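Local coordinates for insecticidal crystal protein Cry35Ab1 (Bacillus thuringiensis, PDB 4JP0), which acts with Cry34Ab1 as a binary insecticidal toxin active on western corn rootworm, probably targeting the larval midgut epithelium, at residues M176-L180 against Q274-L279; L180-V186 against T200-L205. One frame throughout, in Å; residues are numbered along the deposited sequence.

Contact 1 of 2, residues M176-L180 against Q274-L279; sequences MGWTL and QLNEEL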
loop_
_atom_site.group_PDB
_atom_site.type_symbol
_atom_site.label_atom_id
_atom_site.label_comp_id
_atom_site.label_asym_id
_atom_site.label_seq_id
_atom_site.Cartn_x
_atom_site.Cartn_y
_atom_site.Cartn_z
ATOM N N MET A 176 -6.484 -9.739 3.529
ATOM C CA MET A 176 -5.669 -9.681 4.725
ATOM C C MET A 176 -5.321 -8.266 5.103
ATOM O O MET A 176 -4.802 -8.047 6.195
ATOM C CB MET A 176 -4.370 -10.481 4.535
ATOM C CG MET A 176 -4.597 -11.915 4.105
ATOM S SD MET A 176 -5.438 -12.881 5.402
ATOM C CE MET A 176 -3.982 -13.116 6.508
ATOM N N GLY A 177 -5.560 -7.310 4.199
ATOM C CA GLY A 177 -5.239 -5.901 4.480
ATOM C C GLY A 177 -5.941 -4.990 3.483
ATOM O O GLY A 177 -6.166 -5.395 2.343
ATOM N N TRP A 178 -6.272 -3.766 3.905
ATOM C CA TRP A 178 -7.029 -2.838 3.079
ATOM C C TRP A 178 -6.688 -1.453 3.601
ATOM O O TRP A 178 -6.641 -1.231 4.818
ATOM C CB TRP A 178 -8.518 -3.147 3.282
ATOM C CG TRP A 178 -9.580 -2.424 2.531
ATOM C CD1 TRP A 178 -10.341 -2.927 1.519
ATOM C CD2 TRP A 178 -10.127 -1.119 2.829
ATOM N NE1 TRP A 178 -11.290 -2.008 1.127
ATOM C CE2 TRP A 178 -11.179 -0.887 1.905
ATOM C CE3 TRP A 178 -9.803 -0.113 3.748
ATOM C CZ2 TRP A 178 -11.933 0.284 1.901
ATOM C CZ3 TRP A 178 -10.551 1.062 3.751
ATOM C CH2 TRP A 178 -11.592 1.259 2.830
ATOM N N THR A 179 -6.419 -0.520 2.708
ATOM C CA THR A 179 -6.041 0.812 3.185
ATOM C C THR A 179 -6.324 1.833 2.093
ATOM O O THR A 179 -6.417 1.480 0.940
ATOM C CB THR A 179 -4.574 0.811 3.643
ATOM O OG1 THR A 179 -4.250 2.028 4.342
ATOM C CG2 THR A 179 -3.616 0.753 2.448
ATOM N N LEU A 180 -6.518 3.085 2.487
ATOM C CA LEU A 180 -6.882 4.136 1.534
ATOM C C LEU A 180 -5.646 4.947 1.156
ATOM O O LEU A 180 -4.883 5.398 2.040
ATOM C CB LEU A 180 -7.893 5.068 2.169
ATOM C CG LEU A 180 -9.253 4.415 2.406
ATOM C CD1 LEU A 180 -10.235 5.418 3.004
ATOM C CD2 LEU A 180 -9.781 3.892 1.105
ATOM N N GLN A 274 1.983 3.453 7.295
ATOM C CA GLN A 274 0.579 3.099 7.105
ATOM C C GLN A 274 0.470 1.816 6.294
ATOM O O GLN A 274 -0.320 0.923 6.599
ATOM C CB GLN A 274 -0.120 4.217 6.346
ATOM C CG GLN A 274 -1.564 3.857 5.907
ATOM C CD GLN A 274 -2.167 4.935 5.041
ATOM O OE1 GLN A 274 -1.739 6.093 5.103
ATOM N NE2 GLN A 274 -3.191 4.580 4.265
ATOM N N LEU A 275 1.257 1.742 5.229
ATOM C CA LEU A 275 1.253 0.533 4.426
ATOM C C LEU A 275 1.712 -0.678 5.231
ATOM O O LEU A 275 1.141 -1.747 5.139
ATOM C CB LEU A 275 2.109 0.712 3.176
ATOM C CG LEU A 275 1.642 1.779 2.189
ATOM C CD1 LEU A 275 2.567 1.765 0.963
ATOM C CD2 LEU A 275 0.185 1.553 1.770
ATOM N N ASN A 276 2.785 -0.522 5.984
ATOM C CA ASN A 276 3.323 -1.638 6.743
ATOM C C ASN A 276 2.249 -2.137 7.713
ATOM O O ASN A 276 1.952 -3.333 7.803
ATOM C CB ASN A 276 4.568 -1.149 7.506
ATOM C CG ASN A 276 5.035 -2.108 8.582
ATOM O OD1 ASN A 276 5.051 -1.769 9.767
ATOM N ND2 ASN A 276 5.490 -3.273 8.177
ATOM N N GLU A 277 1.645 -1.203 8.426
ATOM C CA GLU A 277 0.688 -1.566 9.437
ATOM C C GLU A 277 -0.667 -2.072 8.902
ATOM O O GLU A 277 -1.170 -3.082 9.380
ATOM C CB GLU A 277 0.508 -0.388 10.413
ATOM C CG GLU A 277 1.788 -0.060 11.166
ATOM C CD GLU A 277 1.551 0.877 12.338
ATOM O OE1 GLU A 277 0.353 1.177 12.639
ATOM O OE2 GLU A 277 2.567 1.279 12.957
ATOM N N GLU A 278 -1.241 -1.378 7.921
ATOM C CA GLU A 278 -2.580 -1.687 7.433
ATOM C C GLU A 278 -2.595 -2.798 6.386
ATOM O O GLU A 278 -3.589 -3.521 6.236
ATOM C CB GLU A 278 -3.300 -0.400 6.956
ATOM C CG GLU A 278 -3.507 0.600 8.108
ATOM C CD GLU A 278 -4.195 1.899 7.691
ATOM O OE1 GLU A 278 -4.744 1.961 6.576
ATOM O OE2 GLU A 278 -4.191 2.889 8.490
ATOM N N LEU A 279 -1.495 -2.980 5.674
ATOM C CA LEU A 279 -1.437 -4.102 4.745
ATOM C C LEU A 279 -0.656 -5.282 5.287
ATOM O O LEU A 279 -0.689 -6.366 4.700
ATOM C CB LEU A 279 -0.872 -3.658 3.414
ATOM C CG LEU A 279 -1.699 -2.581 2.713
ATOM C CD1 LEU A 279 -1.082 -2.250 1.380
ATOM C CD2 LEU A 279 -3.154 -3.060 2.536
HETATM O O HOH W 1 -6.129 -3.678 7.077
HETATM O O HOH W 2 -6.753 3.653 5.226
#
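Thr-179 faces helix 272-279 from the edge strand of a four-stranded antiparallel sheet, in the region of the chain belonging to the insecticidal crystal toxin P42 family; its hydroxyl is turned to polar side chains of the helix and its methyl to leucines. On the polar side the amide of Gln-274 serves two acceptors with one nitrogen. NE2 donates to Thr-179 OG1 at 2.8 Å, although the place of that hydroxyl is less certain, and to Leu-180 O at 2.9 Å. The second bond is the more bent, 140° at the hydrogen, yet the carbonyl oxygen lies almost in the amide plane, which is consistent with the Leu-180 bond restricting the amide's rotation. Gln-274 reaches this far because its chain is extended, with CG anti to the backbone N (chi1 172°).

On the apolar side Thr-179 CG2 meets Leu-279 CD2 at 3.8 Å and Leu-275 CD2 at 3.9 Å. Leu-279 also lays CD2 against the backbone of Gly-177, and Gly-177 CA lies 3.4 Å from Glu-278 O, a close backbone approach of strand to helix. Met-176 and Gly-177 share Lys-207 as their partner on the neighbouring strand, which makes a classic beta bulge here.

Two waters extend the junction. One accepts from Leu-180 N and donates to Glu-278 OE1. The other takes the N-H of Trp-178 and donates to Glu-278 O. Farther out, Leu-275 packs on Met-257 and Phe-259 of strand 257-259, while Trp-178 packs on Pro-149 and Ile-151. Where helix and bulge come together, Lys-207 NZ donates a hydrogen bond to Leu-279 O.

Contact 2 of 2, residues L180-V186 against T200-L205; sequences LVPCIMV and TPYYIL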
loop_
_atom_site.group_PDB
_atom_site.type_symbol
_atom_site.label_atom_id
_atom_site.label_comp_id
_atom_site.label_asym_id
_atom_site.label_seq_id
_atom_site.Cartn_x
_atom_site.Cartn_y
_atom_site.Cartn_z
ATOM N N LEU A 180 -6.518 3.085 2.487
ATOM C CA LEU A 180 -6.882 4.136 1.534
ATOM C C LEU A 180 -5.646 4.947 1.156
ATOM O O LEU A 180 -4.883 5.398 2.040
ATOM C CB LEU A 180 -7.893 5.068 2.169
ATOM C CG LEU A 180 -9.253 4.415 2.406
ATOM C CD1 LEU A 180 -10.235 5.418 3.004
ATOM C CD2 LEU A 180 -9.781 3.892 1.105
ATOM N N VAL A 181 -5.446 5.137 -0.141
ATOM C CA VAL A 181 -4.257 5.848 -0.599
ATOM C C VAL A 181 -4.625 7.143 -1.287
ATOM O O VAL A 181 -5.385 7.148 -2.232
ATOM C CB VAL A 181 -3.422 4.959 -1.570
ATOM C CG1 VAL A 181 -2.182 5.717 -2.144
ATOM C CG2 VAL A 181 -3.016 3.680 -0.847
ATOM N N PRO A 182 -4.080 8.245 -0.804
ATOM C CA PRO A 182 -4.301 9.545 -1.440
ATOM C C PRO A 182 -4.043 9.492 -2.963
ATOM O O PRO A 182 -3.005 8.982 -3.411
ATOM C CB PRO A 182 -3.240 10.406 -0.782
ATOM C CG PRO A 182 -3.175 9.862 0.655
ATOM C CD PRO A 182 -3.239 8.331 0.392
ATOM N N CYS A 183 -4.947 10.065 -3.745
ATOM C CA CYS A 183 -4.822 10.005 -5.192
ATOM C C CYS A 183 -3.542 10.673 -5.684
ATOM O O CYS A 183 -3.017 10.260 -6.696
ATOM C CB CYS A 183 -6.073 10.584 -5.905
ATOM S SG CYS A 183 -6.373 12.327 -5.530
ATOM N N ILE A 184 -3.040 11.669 -4.951
ATOM C CA ILE A 184 -1.806 12.325 -5.338
ATOM C C ILE A 184 -0.625 11.370 -5.372
ATOM O O ILE A 184 0.360 11.645 -6.055
ATOM C CB ILE A 184 -1.495 13.563 -4.437
ATOM C CG1 ILE A 184 -1.490 13.158 -2.958
ATOM C CG2 ILE A 184 -2.547 14.674 -4.688
ATOM C CD1 ILE A 184 -0.868 14.236 -2.023
ATOM N N MET A 185 -0.719 10.268 -4.632
ATOM C CA MET A 185 0.358 9.280 -4.569
ATOM C C MET A 185 0.147 8.163 -5.593
ATOM O O MET A 185 0.911 7.182 -5.623
ATOM C CB MET A 185 0.407 8.658 -3.173
ATOM C CG MET A 185 0.717 9.660 -2.092
ATOM S SD MET A 185 0.486 8.967 -0.465
ATOM C CE MET A 185 0.500 10.474 0.516
ATOM N N VAL A 186 -0.887 8.292 -6.407
ATOM C CA VAL A 186 -1.206 7.279 -7.400
ATOM C C VAL A 186 -1.061 7.793 -8.812
ATOM O O VAL A 186 -1.651 8.802 -9.151
ATOM C CB VAL A 186 -2.649 6.784 -7.223
ATOM C CG1 VAL A 186 -3.054 5.882 -8.407
ATOM C CG2 VAL A 186 -2.780 6.065 -5.884
ATOM N N THR A 200 -12.382 10.334 -7.055
ATOM C CA THR A 200 -11.766 9.242 -6.352
ATOM C C THR A 200 -10.552 9.726 -5.547
ATOM O O THR A 200 -9.496 9.300 -5.776
ATOM C CB THR A 200 -11.416 8.040 -7.305
ATOM O OG1 THR A 200 -10.708 7.063 -6.591
ATOM C CG2 THR A 200 -10.584 8.486 -8.462
ATOM N N PRO A 201 -10.763 10.663 -4.634
ATOM C CA PRO A 201 -9.610 11.265 -3.937
ATOM C C PRO A 201 -8.830 10.236 -3.137
ATOM O O PRO A 201 -7.655 10.432 -2.900
ATOM C CB PRO A 201 -10.247 12.310 -3.004
ATOM C CG PRO A 201 -11.716 11.841 -2.877
ATOM C CD PRO A 201 -12.044 11.296 -4.236
ATOM N N TYR A 202 -9.504 9.181 -2.689
ATOM C CA TYR A 202 -8.794 8.053 -2.085
ATOM C C TYR A 202 -8.969 6.803 -2.893
ATOM O O TYR A 202 -10.098 6.424 -3.228
ATOM C CB TYR A 202 -9.253 7.786 -0.654
ATOM C CG TYR A 202 -8.813 8.876 0.288
ATOM C CD1 TYR A 202 -9.621 10.011 0.508
ATOM C CD2 TYR A 202 -7.567 8.816 0.908
ATOM C CE1 TYR A 202 -9.213 11.049 1.393
ATOM C CE2 TYR A 202 -7.156 9.830 1.781
ATOM C CZ TYR A 202 -7.972 10.934 2.011
ATOM O OH TYR A 202 -7.501 11.918 2.839
ATOM N N TYR A 203 -7.852 6.153 -3.214
ATOM C CA TYR A 203 -7.914 4.838 -3.887
ATOM C C TYR A 203 -7.899 3.762 -2.823
ATOM O O TYR A 203 -7.393 3.987 -1.715
ATOM C CB TYR A 203 -6.676 4.641 -4.788
ATOM C CG TYR A 203 -6.782 5.362 -6.136
ATOM C CD1 TYR A 203 -6.934 6.740 -6.200
ATOM C CD2 TYR A 203 -6.716 4.633 -7.349
ATOM C CE1 TYR A 203 -7.062 7.402 -7.435
ATOM C CE2 TYR A 203 -6.813 5.249 -8.546
ATOM C CZ TYR A 203 -6.980 6.648 -8.598
ATOM O OH TYR A 203 -7.073 7.258 -9.819
ATOM N N ILE A 204 -8.399 2.570 -3.156
ATOM C CA ILE A 204 -8.374 1.432 -2.255
ATOM C C ILE A 204 -7.258 0.478 -2.668
ATOM O O ILE A 204 -7.185 0.020 -3.816
ATOM C CB ILE A 204 -9.721 0.687 -2.313
ATOM C CG1 ILE A 204 -10.836 1.599 -1.842
ATOM C CG2 ILE A 204 -9.728 -0.563 -1.388
ATOM C CD1 ILE A 204 -12.256 1.046 -2.199
ATOM N N LEU A 205 -6.363 0.213 -1.736
ATOM C CA LEU A 205 -5.269 -0.744 -1.965
ATOM C C LEU A 205 -5.541 -1.975 -1.046
ATOM O O LEU A 205 -5.649 -1.870 0.188
ATOM C CB LEU A 205 -3.921 -0.064 -1.680
ATOM C CG LEU A 205 -2.648 -0.906 -1.750
ATOM C CD1 LEU A 205 -2.535 -1.661 -3.084
ATOM C CD2 LEU A 205 -1.399 -0.033 -1.484
#
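Tyr-203 is met by the 180-186 segment at two places, Val-186 over one face and Cys-183 at the edge of its ring. The Val-186 contact is a CH-pi interaction: CG1 stands 4.0 Å from the centroid of the Tyr-203 ring, only 16° off the ring normal. Cys-183 CB comes to 3.7 Å from Tyr-203 CE1, near the ring plane. Thr-200 OG1 lies 3.7 Å above the opposite face of the Tyr-203 ring, offset toward the rim, and is hydrogen-bonded to Tyr-323 N. At the far end of the ring the phenol oxygen of Tyr-203 is hydrogen-bonded to Asp-188 and Gln-196, so the tyrosine is held at its polar tip as well as through its ring.

The backbone beneath is an antiparallel ladder between the end of strand 174-182 and the start of strand 202-221. Val-181 and Tyr-203 form its hydrogen-bonded pair: Val-181 N to Tyr-203 O and Tyr-203 N to Val-181 O are both 2.8 Å, and both bonds are nearly straight. Leu-180 with Ile-204 and Pro-182 with Tyr-202 make the non-hydrogen-bonded pairs. Beyond the strand, Cys-183 N still reaches Pro-201 O at 2.9 Å, as the chain enters the 3-10 turn that brings Val-186 back to the ring.

Leu-180 lies on the sheet face shared with Tyr-202 and Ile-204. Its CD2 rests 3.9 Å from Ile-204 CG1, the two side chains running side by side in the same direction, while its CB packs obliquely on Tyr-202 CD2 at 4.0 Å. Pro-182 CG continues this row at Tyr-202 CE2. The Tyr-202 ring swings toward Pro-182 with CG anti to its carbonyl carbon (chi1 -70°), makes an edge-to-face stack with Phe-50 of strand 43-52, and donates its hydroxyl proton to Thr-4 O.

The two contacts have centres about 13 Å apart and share Leu-180, so strand 174-182 serves both. Contact 1 sets a helix against this outermost strand, whereas contact 2 pairs the strand with its neighbour in the sheet, 202-221. Along the chain, 180-186 and 200-205, separated mainly by helix 193-199, both come before helix 272-279 returns to the strand. Leu-205 ties the two sites together: its N lies 3.0 Å from Thr-179 O, a probable hydrogen bond, and its CD2 packs against Leu-275 CD2. Strand pairing formed close in sequence and helix packing from far along it thus build one continuous region within that same P42 family region.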